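Local coordinates for uncharacterized protein aq_328 (Aquifex aeolicus, PDB 1R4V) that is of unknown function but carries a histone fold, probably two paired repeats in one chain, and may take part in protein heterodimerization, at residues R76-L81 / M121-L127; F60-F64 / Y131-M135; K27-L32 / D103-L109; E47-L52 / P155-M160. All blocks are in the same frame, centred on the assembly; numbering follows the deposited sequence.

Contact 1 (R76-L81 / M121-L127); sequences RDFIAL and MNVGEDL
I79 overlaps selenomethionine M121 and L127, packing between M121 CE and L127 CD2. Its CG1 lies 3.8 Å from M121 CE, while its CG2 is 3.8 Å from L127 CD2; chi1 in the m well and chi2 in t fit these approaches. Around it two very short, weakly bonded strands, 78-79 and 122-123, run parallel. The I79-V123 bridge (CA-CA 4.7 Å) rests on two bonds: I79 N donates to N122 O at 2.8 Å, and G124 N donates to I79 O at 2.9 Å. A CA-H...O contact joins F78 CA to N122 O at 3.1 Å. I79 and V123 share one face of the pair. G124 then takes the N-cap position of helix 125-128, and a CB there would fall 2.8 Å from F78 CD1, a clash. At the exposed margin a water donates to D77 O (2.6 Å) and accepts from N122 N (3.0 Å). Short parallel bridges between loops are a hallmark of paired histone folds, so this one is consistent with loop pairing between two repeats. A67 and A71 of helix 67-73 touch I79 and M121, whereas Y131 and I134 of helix 131-149 meet V123 and L127.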
loop_
_atom_site.group_PDB
_atom_site.type_symbol
_atom_site.label_atom_id
_atom_site.label_comp_id
_atom_site.label_asym_id
_atom_site.label_seq_id
_atom_site.Cartn_x
_atom_site.Cartn_y
_atom_site.Cartn_z
ATOM N N ARG A 76 15.688 19.795 -8.455
ATOM C CA ARG A 76 15.785 19.146 -7.138
ATOM C C ARG A 76 16.880 18.086 -7.152
ATOM O O ARG A 76 16.984 17.296 -8.101
ATOM C CB ARG A 76 14.475 18.465 -6.792
ATOM C CG ARG A 76 13.414 19.421 -6.283
ATOM C CD ARG A 76 12.304 18.694 -5.541
ATOM N NE ARG A 76 11.260 18.185 -6.433
ATOM C CZ ARG A 76 10.298 18.950 -6.942
ATOM N NH1 ARG A 76 10.244 20.257 -6.655
ATOM N NH2 ARG A 76 9.332 18.499 -7.750
ATOM N N ASP A 77 17.374 17.812 -5.945
ATOM C CA ASP A 77 18.290 16.714 -5.724
ATOM C C ASP A 77 17.690 15.643 -4.798
ATOM O O ASP A 77 18.408 14.846 -4.219
ATOM C CB ASP A 77 19.602 17.274 -5.180
ATOM C CG ASP A 77 20.780 16.336 -5.412
ATOM O OD1 ASP A 77 20.614 15.330 -6.149
ATOM O OD2 ASP A 77 21.913 16.524 -4.898
ATOM N N PHE A 78 16.368 15.618 -4.667
ATOM C CA PHE A 78 15.629 14.685 -3.834
ATOM C C PHE A 78 14.277 14.467 -4.525
ATOM O O PHE A 78 13.836 15.293 -5.317
ATOM C CB PHE A 78 15.401 15.203 -2.399
ATOM C CG PHE A 78 14.600 16.457 -2.350
ATOM C CD1 PHE A 78 13.208 16.406 -2.290
ATOM C CD2 PHE A 78 15.228 17.689 -2.425
ATOM C CE1 PHE A 78 12.468 17.551 -2.297
ATOM C CE2 PHE A 78 14.486 18.840 -2.422
ATOM C CZ PHE A 78 13.115 18.774 -2.356
ATOM N N ILE A 79 13.620 13.357 -4.225
ATOM C CA ILE A 79 12.281 13.119 -4.733
ATOM C C ILE A 79 11.243 13.694 -3.790
ATOM O O ILE A 79 11.262 13.423 -2.592
ATOM C CB ILE A 79 12.075 11.617 -4.886
ATOM C CG1 ILE A 79 13.090 11.094 -5.918
ATOM C CG2 ILE A 79 10.623 11.332 -5.344
ATOM C CD1 ILE A 79 13.356 9.664 -5.742
ATOM N N ALA A 80 10.335 14.484 -4.346
ATOM C CA ALA A 80 9.189 15.058 -3.664
ATOM C C ALA A 80 7.928 14.297 -4.060
ATOM O O ALA A 80 7.894 13.567 -5.054
ATOM C CB ALA A 80 9.006 16.499 -4.046
ATOM N N LEU A 81 6.870 14.507 -3.286
ATOM C CA LEU A 81 5.564 13.913 -3.572
ATOM C C LEU A 81 5.088 14.232 -4.993
ATOM O O LEU A 81 4.566 13.331 -5.666
ATOM C CB LEU A 81 4.517 14.376 -2.553
ATOM C CG LEU A 81 3.092 13.832 -2.707
ATOM C CD1 LEU A 81 3.114 12.340 -2.532
ATOM C CD2 LEU A 81 2.140 14.453 -1.692
HETATM N N MSE A 121 18.451 8.515 -6.002
HETATM C CA MSE A 121 18.334 9.798 -5.324
HETATM C C MSE A 121 17.708 9.718 -3.947
HETATM O O MSE A 121 16.920 8.836 -3.655
HETATM C CB MSE A 121 17.479 10.767 -6.138
HETATM C CG MSE A 121 18.090 11.179 -7.441
HETATM SE SE MSE A 121 16.896 12.430 -8.430
HETATM C CE MSE A 121 16.089 13.142 -7.048
ATOM N N ASN A 122 18.053 10.715 -3.145
ATOM C CA ASN A 122 17.485 10.988 -1.841
ATOM C C ASN A 122 15.974 11.131 -1.952
ATOM O O ASN A 122 15.504 11.715 -2.920
ATOM C CB ASN A 122 18.044 12.306 -1.308
ATOM C CG ASN A 122 17.619 12.569 0.126
ATOM O OD1 ASN A 122 17.573 11.637 0.928
ATOM N ND2 ASN A 122 17.302 13.825 0.453
ATOM N N VAL A 123 15.225 10.572 -1.005
ATOM C CA VAL A 123 13.793 10.809 -0.938
ATOM C C VAL A 123 13.646 11.909 0.098
ATOM O O VAL A 123 14.145 11.802 1.209
ATOM C CB VAL A 123 12.963 9.569 -0.571
ATOM C CG1 VAL A 123 11.488 9.957 -0.469
ATOM C CG2 VAL A 123 13.169 8.470 -1.590
ATOM N N GLY A 124 12.975 13.000 -0.251
ATOM C CA GLY A 124 12.850 14.098 0.695
ATOM C C GLY A 124 12.130 13.708 1.969
ATOM O O GLY A 124 11.212 12.876 1.948
ATOM N N GLU A 125 12.511 14.305 3.096
ATOM C CA GLU A 125 11.863 13.949 4.351
ATOM C C GLU A 125 10.361 14.271 4.382
ATOM O O GLU A 125 9.579 13.530 4.998
ATOM C CB GLU A 125 12.606 14.558 5.550
ATOM C CG GLU A 125 13.852 13.766 5.948
ATOM C CD GLU A 125 13.570 12.341 6.435
ATOM O OE1 GLU A 125 12.666 12.116 7.280
ATOM O OE2 GLU A 125 14.276 11.418 5.967
ATOM N N ASP A 126 9.925 15.335 3.713
ATOM C CA ASP A 126 8.493 15.641 3.680
ATOM C C ASP A 126 7.725 14.554 2.920
ATOM O O ASP A 126 6.605 14.215 3.289
ATOM C CB ASP A 126 8.225 17.021 3.103
ATOM C CG ASP A 126 8.629 18.159 4.040
ATOM O OD1 ASP A 126 8.936 17.966 5.248
ATOM O OD2 ASP A 126 8.647 19.337 3.624
ATOM N N LEU A 127 8.313 13.975 1.878
ATOM C CA LEU A 127 7.681 12.853 1.208
ATOM C C LEU A 127 7.673 11.631 2.151
ATOM O O LEU A 127 6.668 10.929 2.271
ATOM C CB LEU A 127 8.376 12.534 -0.105
ATOM C CG LEU A 127 7.954 11.235 -0.802
ATOM C CD1 LEU A 127 6.445 11.087 -0.969
ATOM C CD2 LEU A 127 8.595 11.145 -2.148
HETATM O O HOH W 1 18.922 15.804 -1.254
HETATM O O HOH W 2 19.963 12.718 -4.356
#

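Contact 2 (F60-F64 / Y131-M135); sequences FGKLF and YRNIM
F60, Y131 and I134 have the most surface buried where the C-terminal part of helix 46-62 meets the first turns of helix 131-149. F60 (chi1 -153°, t) points toward the other segment, with its CA 7.4 Å from that of M135. Its ring meets Y131 in a T-shaped (edge-to-face) stack, F60 presenting the edge and Y131 the face: centroids are 4.9 Å apart, planes at 70°, and F60 CZ is 3.6 Å from Y131 CD1. Y131 (chi1 m, chi2 10°) also brings OH to 3.7 Å from F64 CZ. I134, with chi1 m and chi2 t, covers one face of the F60 ring; its CG2 lies 3.9 Å from the ring centroid and 21° off the normal, a CH-pi contact. The same CG2 is 3.6 Å from L63 CD1. Y131-M135 is helical (M135 N to Y131 O, 2.9 Å); i to i-3 bonds run from L63 N to F60 O and F64 N to G61 O, each 3.1 Å. Long central helices packed on one another are characteristic of paired histone folds, and F115 stacks further on F60. The contacts between these segments are apolar and aromatic, so edge-to-face and CH-pi geometry describes their fit, without a polar pair to fix direction.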
loop_
_atom_site.group_PDB
_atom_site.type_symbol
_atom_site.label_atom_id
_atom_site.label_comp_id
_atom_site.label_asym_id
_atom_site.label_seq_id
_atom_site.Cartn_x
_atom_site.Cartn_y
_atom_site.Cartn_z
ATOM N N PHE A 60 4.015 0.324 -4.465
ATOM C CA PHE A 60 4.687 1.483 -3.879
ATOM C C PHE A 60 5.958 1.763 -4.673
ATOM O O PHE A 60 6.237 2.910 -5.024
ATOM C CB PHE A 60 5.013 1.231 -2.388
ATOM C CG PHE A 60 5.107 2.464 -1.531
ATOM C CD1 PHE A 60 4.802 2.366 -0.179
ATOM C CD2 PHE A 60 5.480 3.703 -2.025
ATOM C CE1 PHE A 60 4.879 3.467 0.646
ATOM C CE2 PHE A 60 5.562 4.808 -1.201
ATOM C CZ PHE A 60 5.261 4.695 0.131
ATOM N N GLY A 61 6.735 0.723 -4.976
ATOM C CA GLY A 61 7.941 0.865 -5.782
ATOM C C GLY A 61 7.641 1.425 -7.167
ATOM O O GLY A 61 8.395 2.251 -7.680
ATOM N N LYS A 62 6.551 0.968 -7.781
ATOM C CA LYS A 62 6.078 1.458 -9.090
ATOM C C LYS A 62 5.694 2.932 -9.103
ATOM O O LYS A 62 5.772 3.601 -10.144
ATOM C CB LYS A 62 4.932 0.603 -9.618
ATOM C CG LYS A 62 5.428 -0.724 -10.092
ATOM C CD LYS A 62 4.332 -1.554 -10.759
ATOM C CE LYS A 62 4.567 -1.663 -12.263
ATOM N NZ LYS A 62 3.561 -2.522 -12.950
ATOM N N LEU A 63 5.345 3.479 -7.948
ATOM C CA LEU A 63 5.074 4.901 -7.872
ATOM C C LEU A 63 6.307 5.763 -8.127
ATOM O O LEU A 63 6.169 6.946 -8.430
ATOM C CB LEU A 63 4.461 5.282 -6.521
ATOM C CG LEU A 63 3.121 4.615 -6.193
ATOM C CD1 LEU A 63 2.663 4.976 -4.800
ATOM C CD2 LEU A 63 2.048 4.936 -7.209
ATOM N N PHE A 64 7.490 5.184 -8.014
ATOM C CA PHE A 64 8.739 5.892 -8.304
ATOM C C PHE A 64 9.130 5.890 -9.794
ATOM O O PHE A 64 10.144 6.470 -10.183
ATOM C CB PHE A 64 9.846 5.366 -7.381
ATOM C CG PHE A 64 9.686 5.821 -5.966
ATOM C CD1 PHE A 64 8.785 5.182 -5.109
ATOM C CD2 PHE A 64 10.396 6.917 -5.480
ATOM C CE1 PHE A 64 8.600 5.617 -3.810
ATOM C CE2 PHE A 64 10.198 7.336 -4.183
ATOM C CZ PHE A 64 9.320 6.693 -3.347
ATOM N N TYR A 131 4.468 8.642 3.645
ATOM C CA TYR A 131 4.440 7.230 3.303
ATOM C C TYR A 131 3.285 6.506 3.964
ATOM O O TYR A 131 2.757 5.543 3.409
ATOM C CB TYR A 131 5.746 6.554 3.713
ATOM C CG TYR A 131 6.905 6.646 2.773
ATOM C CD1 TYR A 131 6.908 7.492 1.648
ATOM C CD2 TYR A 131 8.024 5.858 2.998
ATOM C CE1 TYR A 131 8.014 7.558 0.793
ATOM C CE2 TYR A 131 9.121 5.897 2.138
ATOM C CZ TYR A 131 9.110 6.735 1.042
ATOM O OH TYR A 131 10.223 6.736 0.255
ATOM N N ARG A 132 2.901 6.914 5.170
ATOM C CA ARG A 132 1.766 6.248 5.813
ATOM C C ARG A 132 0.452 6.469 5.058
ATOM O O ARG A 132 -0.371 5.566 4.947
ATOM C CB ARG A 132 1.671 6.642 7.292
ATOM C CG ARG A 132 1.312 8.101 7.564
ATOM C CD ARG A 132 1.289 8.427 9.069
ATOM N NE ARG A 132 0.567 7.372 9.775
ATOM C CZ ARG A 132 -0.753 7.238 9.769
ATOM N NH1 ARG A 132 -1.285 6.226 10.439
ATOM N NH2 ARG A 132 -1.549 8.094 9.124
ATOM N N ASN A 133 0.258 7.667 4.509
ATOM C CA ASN A 133 -0.930 7.973 3.721
ATOM C C ASN A 133 -0.909 7.236 2.393
ATOM O O ASN A 133 -1.924 6.733 1.964
ATOM C CB ASN A 133 -1.091 9.468 3.533
ATOM C CG ASN A 133 -1.322 10.155 4.864
ATOM O OD1 ASN A 133 -2.022 9.623 5.737
ATOM N ND2 ASN A 133 -0.695 11.309 5.043
ATOM N N ILE A 134 0.248 7.158 1.759
ATOM C CA ILE A 134 0.363 6.430 0.488
ATOM C C ILE A 134 0.058 4.953 0.690
ATOM O O ILE A 134 -0.703 4.358 -0.085
ATOM C CB ILE A 134 1.753 6.637 -0.104
ATOM C CG1 ILE A 134 1.920 8.115 -0.479
ATOM C CG2 ILE A 134 1.950 5.740 -1.318
ATOM C CD1 ILE A 134 3.330 8.513 -0.872
HETATM N N MSE A 135 0.647 4.358 1.723
HETATM C CA MSE A 135 0.442 2.949 1.997
HETATM C C MSE A 135 -0.990 2.667 2.398
HETATM O O MSE A 135 -1.553 1.669 1.991
HETATM C CB MSE A 135 1.377 2.428 3.081
HETATM C CG MSE A 135 1.677 0.943 2.770
HETATM SE SE MSE A 135 2.410 0.179 4.325
HETATM C CE MSE A 135 1.948 -1.789 4.116
#

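Contact 3 (K27-L32 / D103-L109); sequences KGFDKL and DMGVDEL
Two glycines at N-cap positions, G28 and G105, bring the starts of helices 29-40 and 106-113 together, their CA atoms 4.0 Å apart. Both have positive phi (93/-34° and 91/13°), and a CB on G105 would lie 2.6 Å from G28 O, so the close approach depends on bare backbone. Beside it K31 (chi1 m, chi2 t, chi3 p, chi4 141°) carries its amine between two acids in a salt-bridge network. NZ is modelled 2.5 Å from D103 OD1, an oxygen placed with less certainty, and makes a weak bond to E108 OE2 at 3.3 Å; E108 reaches it with chi1 m and an off-well chi2 of 92°. D103, chi1 t, also accepts G105 N on OD2 at 3.0 Å, closing an Asx turn. A water donates to K31 O (2.7 Å) and D103 O (2.8 Å). On the buried side L109 (m, t) sets CD1 3.9 Å from CD2 of L32 (t, p), and its CD2 3.9 Å from F29 CD1. L32 CA stands 4.6 Å from M104 CA. By position these are probably the first helices of two histone-fold repeats. F29 packs on I49 and L53 of helix 46-62 and edge-to-face on Y112, while M104 reaches L140 of helix 131-149 and F97 of helix 88-98.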
loop_
_atom_site.group_PDB
_atom_site.type_symbol
_atom_site.label_atom_id
_atom_site.label_comp_id
_atom_site.label_asym_id
_atom_site.label_seq_id
_atom_site.Cartn_x
_atom_site.Cartn_y
_atom_site.Cartn_z
ATOM N N LYS A 27 3.633 -7.191 14.169
ATOM C CA LYS A 27 2.840 -6.030 14.567
ATOM C C LYS A 27 2.148 -5.409 13.359
ATOM O O LYS A 27 2.695 -5.419 12.263
ATOM C CB LYS A 27 3.703 -5.027 15.335
ATOM C CG LYS A 27 3.632 -5.200 16.858
ATOM C CD LYS A 27 3.989 -6.599 17.363
ATOM C CE LYS A 27 3.703 -6.765 18.861
ATOM N NZ LYS A 27 2.310 -7.209 19.206
ATOM N N GLY A 28 0.937 -4.909 13.582
ATOM C CA GLY A 28 0.054 -4.418 12.537
ATOM C C GLY A 28 -0.940 -5.416 11.974
ATOM O O GLY A 28 -2.035 -5.000 11.617
ATOM N N PHE A 29 -0.569 -6.697 11.886
ATOM C CA PHE A 29 -1.368 -7.759 11.243
ATOM C C PHE A 29 -2.705 -7.847 11.951
ATOM O O PHE A 29 -3.785 -7.754 11.363
ATOM C CB PHE A 29 -0.653 -9.110 11.322
ATOM C CG PHE A 29 0.399 -9.361 10.270
ATOM C CD1 PHE A 29 1.283 -8.374 9.853
ATOM C CD2 PHE A 29 0.513 -10.624 9.702
ATOM C CE1 PHE A 29 2.242 -8.633 8.908
ATOM C CE2 PHE A 29 1.470 -10.889 8.740
ATOM C CZ PHE A 29 2.342 -9.893 8.345
ATOM N N ASP A 30 -2.602 -8.039 13.262
ATOM C CA ASP A 30 -3.703 -7.897 14.202
ATOM C C ASP A 30 -4.725 -6.827 13.797
ATOM O O ASP A 30 -5.875 -7.122 13.511
ATOM C CB ASP A 30 -3.046 -7.582 15.557
ATOM C CG ASP A 30 -1.658 -6.903 15.386
ATOM O OD1 ASP A 30 -1.502 -5.640 15.442
ATOM O OD2 ASP A 30 -0.665 -7.635 15.133
ATOM N N LYS A 31 -4.288 -5.572 13.731
ATOM C CA LYS A 31 -5.143 -4.417 13.471
ATOM C C LYS A 31 -5.670 -4.347 12.049
ATOM O O LYS A 31 -6.788 -3.861 11.800
ATOM C CB LYS A 31 -4.337 -3.151 13.790
ATOM C CG LYS A 31 -4.033 -3.124 15.288
ATOM C CD LYS A 31 -2.837 -2.290 15.671
ATOM C CE LYS A 31 -3.163 -0.847 15.638
ATOM N NZ LYS A 31 -2.475 -0.181 16.805
ATOM N N LEU A 32 -4.847 -4.815 11.116
ATOM C CA LEU A 32 -5.249 -4.866 9.715
ATOM C C LEU A 32 -6.327 -5.925 9.560
ATOM O O LEU A 32 -7.356 -5.666 8.954
ATOM C CB LEU A 32 -4.054 -5.206 8.843
ATOM C CG LEU A 32 -4.325 -5.153 7.325
ATOM C CD1 LEU A 32 -4.557 -3.737 6.844
ATOM C CD2 LEU A 32 -3.177 -5.806 6.607
ATOM N N ASP A 103 -7.258 2.802 13.754
ATOM C CA ASP A 103 -5.902 2.422 13.449
ATOM C C ASP A 103 -5.957 1.029 12.807
ATOM O O ASP A 103 -6.391 0.086 13.464
ATOM C CB ASP A 103 -5.125 2.407 14.748
ATOM C CG ASP A 103 -3.676 2.064 14.565
ATOM O OD1 ASP A 103 -3.014 1.970 15.622
ATOM O OD2 ASP A 103 -3.115 1.866 13.460
HETATM N N MSE A 104 -5.530 0.893 11.549
HETATM C CA MSE A 104 -5.479 -0.429 10.892
HETATM C C MSE A 104 -4.067 -0.987 10.773
HETATM O O MSE A 104 -3.822 -1.935 10.031
HETATM C CB MSE A 104 -6.187 -0.409 9.546
HETATM C CG MSE A 104 -5.508 0.427 8.481
HETATM SE SE MSE A 104 -6.367 0.403 6.685
HETATM C CE MSE A 104 -7.798 1.690 6.989
ATOM N N GLY A 105 -3.137 -0.413 11.522
ATOM C CA GLY A 105 -1.781 -0.924 11.670
ATOM C C GLY A 105 -0.795 -0.361 10.658
ATOM O O GLY A 105 0.303 -0.883 10.536
ATOM N N VAL A 106 -1.162 0.694 9.943
ATOM C CA VAL A 106 -0.352 1.168 8.809
ATOM C C VAL A 106 1.067 1.534 9.217
ATOM O O VAL A 106 2.012 1.184 8.514
ATOM C CB VAL A 106 -1.051 2.296 8.021
ATOM C CG1 VAL A 106 -0.163 2.820 6.902
ATOM C CG2 VAL A 106 -2.349 1.795 7.401
ATOM N N ASP A 107 1.243 2.175 10.370
ATOM C CA ASP A 107 2.580 2.538 10.838
ATOM C C ASP A 107 3.451 1.333 11.111
ATOM O O ASP A 107 4.634 1.346 10.777
ATOM C CB ASP A 107 2.515 3.430 12.067
ATOM C CG ASP A 107 1.925 4.781 11.747
ATOM O OD1 ASP A 107 1.053 5.255 12.512
ATOM O OD2 ASP A 107 2.270 5.422 10.733
ATOM N N GLU A 108 2.865 0.284 11.689
ATOM C CA GLU A 108 3.601 -0.934 11.944
ATOM C C GLU A 108 3.821 -1.675 10.629
ATOM O O GLU A 108 4.874 -2.277 10.421
ATOM C CB GLU A 108 2.865 -1.829 12.956
ATOM C CG GLU A 108 2.521 -1.147 14.276
ATOM C CD GLU A 108 1.136 -0.494 14.335
ATOM O OE1 GLU A 108 0.790 0.351 13.465
ATOM O OE2 GLU A 108 0.379 -0.820 15.285
ATOM N N LEU A 109 2.840 -1.641 9.736
ATOM C CA LEU A 109 2.946 -2.395 8.494
ATOM C C LEU A 109 4.014 -1.770 7.585
ATOM O O LEU A 109 4.730 -2.461 6.850
ATOM C CB LEU A 109 1.589 -2.444 7.803
ATOM C CG LEU A 109 0.493 -3.212 8.552
ATOM C CD1 LEU A 109 -0.820 -2.913 7.844
ATOM C CD2 LEU A 109 0.830 -4.686 8.614
HETATM O O HOH W 3 -8.039 -2.176 13.555
#

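Contact 4 (E47-L52 / P155-M160); sequences ETIELL and PSREAM. With ZN (zinc ion), chain B.
Apolar packing joins helix 46-62 to the start of helix 157-168, with T48 nearest R157 (CA-CA 6.2 Å) and L51 nearest M160 (6.6 Å). T48, chi1 in the p well, places CG2 3.6 Å from CG of selenomethionine M160. L51 (m, t) sets CD1 3.9 Å from M160 CB and 3.8 Å from R157 CG. M160 coils back with all three chi angles in m, leaving CE 4.1 Å from L52 CB. Of polar links, one water accepts from T48 OG1 at 2.6 Å and donates to P155 O at 2.8 Å; next to this bridge T48 CG2 makes a van der Waals approach to P155 O at 3.4 Å. OG1 is also bonded to T45 N. S156 occupies the N-cap, its OG accepting A159 N at 3.0 Å. Among charges, E47 OE2 stays 4.1 Å from R157 NE, beyond a salt bridge, whereas R157 NH1 pairs with E158 OE2 at 3.0 Å. That same carboxylate oxygen binds zinc at 2.0 Å, and E161 supplies the other protein ligand, so the metal sits on the outer side of helix 157-168. The meeting of a central helix start with a last helix start is consistent with histone-fold repeats paired within a chain. I146 of helix 131-149 lies against P155 and M160, L139 and H142 meet L52, and F36 of helix 29-40 also reaches L52.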
loop_
_atom_site.group_PDB
_atom_site.type_symbol
_atom_site.label_atom_id
_atom_site.label_comp_id
_atom_site.label_asym_id
_atom_site.label_seq_id
_atom_site.Cartn_x
_atom_site.Cartn_y
_atom_site.Cartn_z
ATOM N N GLU A 47 -1.118 -15.806 5.815
ATOM C CA GLU A 47 -0.700 -16.094 4.445
ATOM C C GLU A 47 -1.170 -15.042 3.440
ATOM O O GLU A 47 -0.369 -14.595 2.594
ATOM C CB GLU A 47 -1.225 -17.452 3.976
ATOM C CG GLU A 47 -0.736 -17.782 2.566
ATOM C CD GLU A 47 -1.137 -19.153 2.062
ATOM O OE1 GLU A 47 -2.245 -19.658 2.381
ATOM O OE2 GLU A 47 -0.303 -19.716 1.324
ATOM N N THR A 48 -2.451 -14.660 3.504
ATOM C CA THR A 48 -2.963 -13.678 2.552
ATOM C C THR A 48 -2.577 -12.238 2.906
ATOM O O THR A 48 -2.504 -11.399 2.004
ATOM C CB THR A 48 -4.487 -13.799 2.294
ATOM O OG1 THR A 48 -5.254 -13.777 3.515
ATOM C CG2 THR A 48 -4.787 -15.129 1.578
ATOM N N ILE A 49 -2.354 -11.936 4.185
ATOM C CA ILE A 49 -1.784 -10.643 4.574
ATOM C C ILE A 49 -0.392 -10.484 3.984
ATOM O O ILE A 49 -0.075 -9.408 3.479
ATOM C CB ILE A 49 -1.735 -10.440 6.100
ATOM C CG1 ILE A 49 -3.139 -10.281 6.662
ATOM C CG2 ILE A 49 -0.866 -9.214 6.484
ATOM C CD1 ILE A 49 -3.240 -10.533 8.176
ATOM N N GLU A 50 0.440 -11.521 4.034
ATOM C CA GLU A 50 1.764 -11.447 3.432
ATOM C C GLU A 50 1.702 -11.153 1.924
ATOM O O GLU A 50 2.481 -10.340 1.403
ATOM C CB GLU A 50 2.545 -12.745 3.660
ATOM C CG GLU A 50 3.002 -12.926 5.091
ATOM C CD GLU A 50 4.154 -12.007 5.467
ATOM O OE1 GLU A 50 4.966 -11.623 4.593
ATOM O OE2 GLU A 50 4.256 -11.681 6.666
ATOM N N LEU A 51 0.790 -11.833 1.231
ATOM C CA LEU A 51 0.616 -11.617 -0.201
ATOM C C LEU A 51 0.143 -10.195 -0.485
ATOM O O LEU A 51 0.648 -9.545 -1.410
ATOM C CB LEU A 51 -0.347 -12.665 -0.789
ATOM C CG LEU A 51 0.213 -14.097 -0.834
ATOM C CD1 LEU A 51 -0.887 -15.094 -1.173
ATOM C CD2 LEU A 51 1.307 -14.221 -1.855
ATOM N N LEU A 52 -0.802 -9.719 0.316
ATOM C CA LEU A 52 -1.346 -8.370 0.209
ATOM C C LEU A 52 -0.230 -7.338 0.393
ATOM O O LEU A 52 -0.069 -6.424 -0.420
ATOM C CB LEU A 52 -2.446 -8.162 1.243
ATOM C CG LEU A 52 -2.959 -6.734 1.480
ATOM C CD1 LEU A 52 -3.577 -6.159 0.181
ATOM C CD2 LEU A 52 -3.956 -6.769 2.590
ATOM N N PRO A 155 -10.423 -14.650 0.795
ATOM C CA PRO A 155 -9.659 -14.987 -0.396
ATOM C C PRO A 155 -8.628 -16.101 -0.198
ATOM O O PRO A 155 -7.949 -16.169 0.817
ATOM C CB PRO A 155 -8.983 -13.676 -0.805
ATOM C CG PRO A 155 -9.409 -12.638 0.169
ATOM C CD PRO A 155 -10.305 -13.231 1.171
ATOM N N SER A 156 -8.540 -16.973 -1.188
ATOM C CA SER A 156 -7.502 -17.988 -1.238
ATOM C C SER A 156 -6.164 -17.389 -1.641
ATOM O O SER A 156 -6.099 -16.251 -2.089
ATOM C CB SER A 156 -7.912 -19.038 -2.269
ATOM O OG SER A 156 -7.965 -18.492 -3.588
ATOM N N ARG A 157 -5.100 -18.175 -1.509
ATOM C CA ARG A 157 -3.775 -17.823 -2.033
ATOM C C ARG A 157 -3.853 -17.466 -3.521
ATOM O O ARG A 157 -3.365 -16.419 -3.936
ATOM C CB ARG A 157 -2.816 -18.998 -1.837
ATOM C CG ARG A 157 -1.360 -18.708 -2.112
ATOM C CD ARG A 157 -0.717 -19.675 -3.079
ATOM N NE ARG A 157 -0.648 -21.012 -2.554
ATOM C CZ ARG A 157 -1.145 -22.143 -3.061
ATOM N NH1 ARG A 157 -1.819 -22.262 -4.205
ATOM N NH2 ARG A 157 -0.926 -23.218 -2.345
ATOM N N GLU A 158 -4.454 -18.332 -4.331
ATOM C CA GLU A 158 -4.586 -18.056 -5.759
ATOM C C GLU A 158 -5.413 -16.790 -6.066
ATOM O O GLU A 158 -5.059 -16.052 -6.984
ATOM C CB GLU A 158 -5.095 -19.292 -6.522
ATOM C CG GLU A 158 -4.096 -20.468 -6.482
ATOM C CD GLU A 158 -2.745 -20.165 -7.122
ATOM O OE1 GLU A 158 -2.712 -19.367 -8.073
ATOM O OE2 GLU A 158 -1.675 -20.665 -6.713
ATOM N N ALA A 159 -6.472 -16.523 -5.308
ATOM C CA ALA A 159 -7.266 -15.294 -5.476
ATOM C C ALA A 159 -6.384 -14.073 -5.250
ATOM O O ALA A 159 -6.394 -13.130 -6.037
ATOM C CB ALA A 159 -8.468 -15.265 -4.532
HETATM N N MSE A 160 -5.586 -14.102 -4.190
HETATM C CA MSE A 160 -4.695 -12.997 -3.865
HETATM C C MSE A 160 -3.575 -12.817 -4.877
HETATM O O MSE A 160 -3.197 -11.683 -5.195
HETATM C CB MSE A 160 -4.063 -13.242 -2.501
HETATM C CG MSE A 160 -5.097 -13.138 -1.386
HETATM SE SE MSE A 160 -5.999 -11.332 -1.366
HETATM C CE MSE A 160 -4.595 -10.230 -1.524
HETATM ZN ZN ZN B . -0.021 -19.686 -7.339
HETATM O O HOH W 4 -7.685 -14.735 3.214
#

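Contacts 1 and 4 lie on opposite sides of the chain's centre, their centres about 32 Å apart, as expected if two repeats pair at both ends. Contacts 2 and 3 bridge that span. Contact 1 touches contact 2 through V123 CG1 and Y131 OH (3.5 Å); contact 2 meets contact 3 in a salt bridge from R132 NE to D107 OD2 (2.8 Å); contact 3 meets contact 4 where F29 CE2 reaches I49 CG2 (3.7 Å). Helix 46-62 serves both contacts 2 and 4, whose centres are about 20 Å apart. No active site is known. The zinc ion on E158 belongs to contact 4, and another lies about 6 Å from the F29 side chain of contact 3.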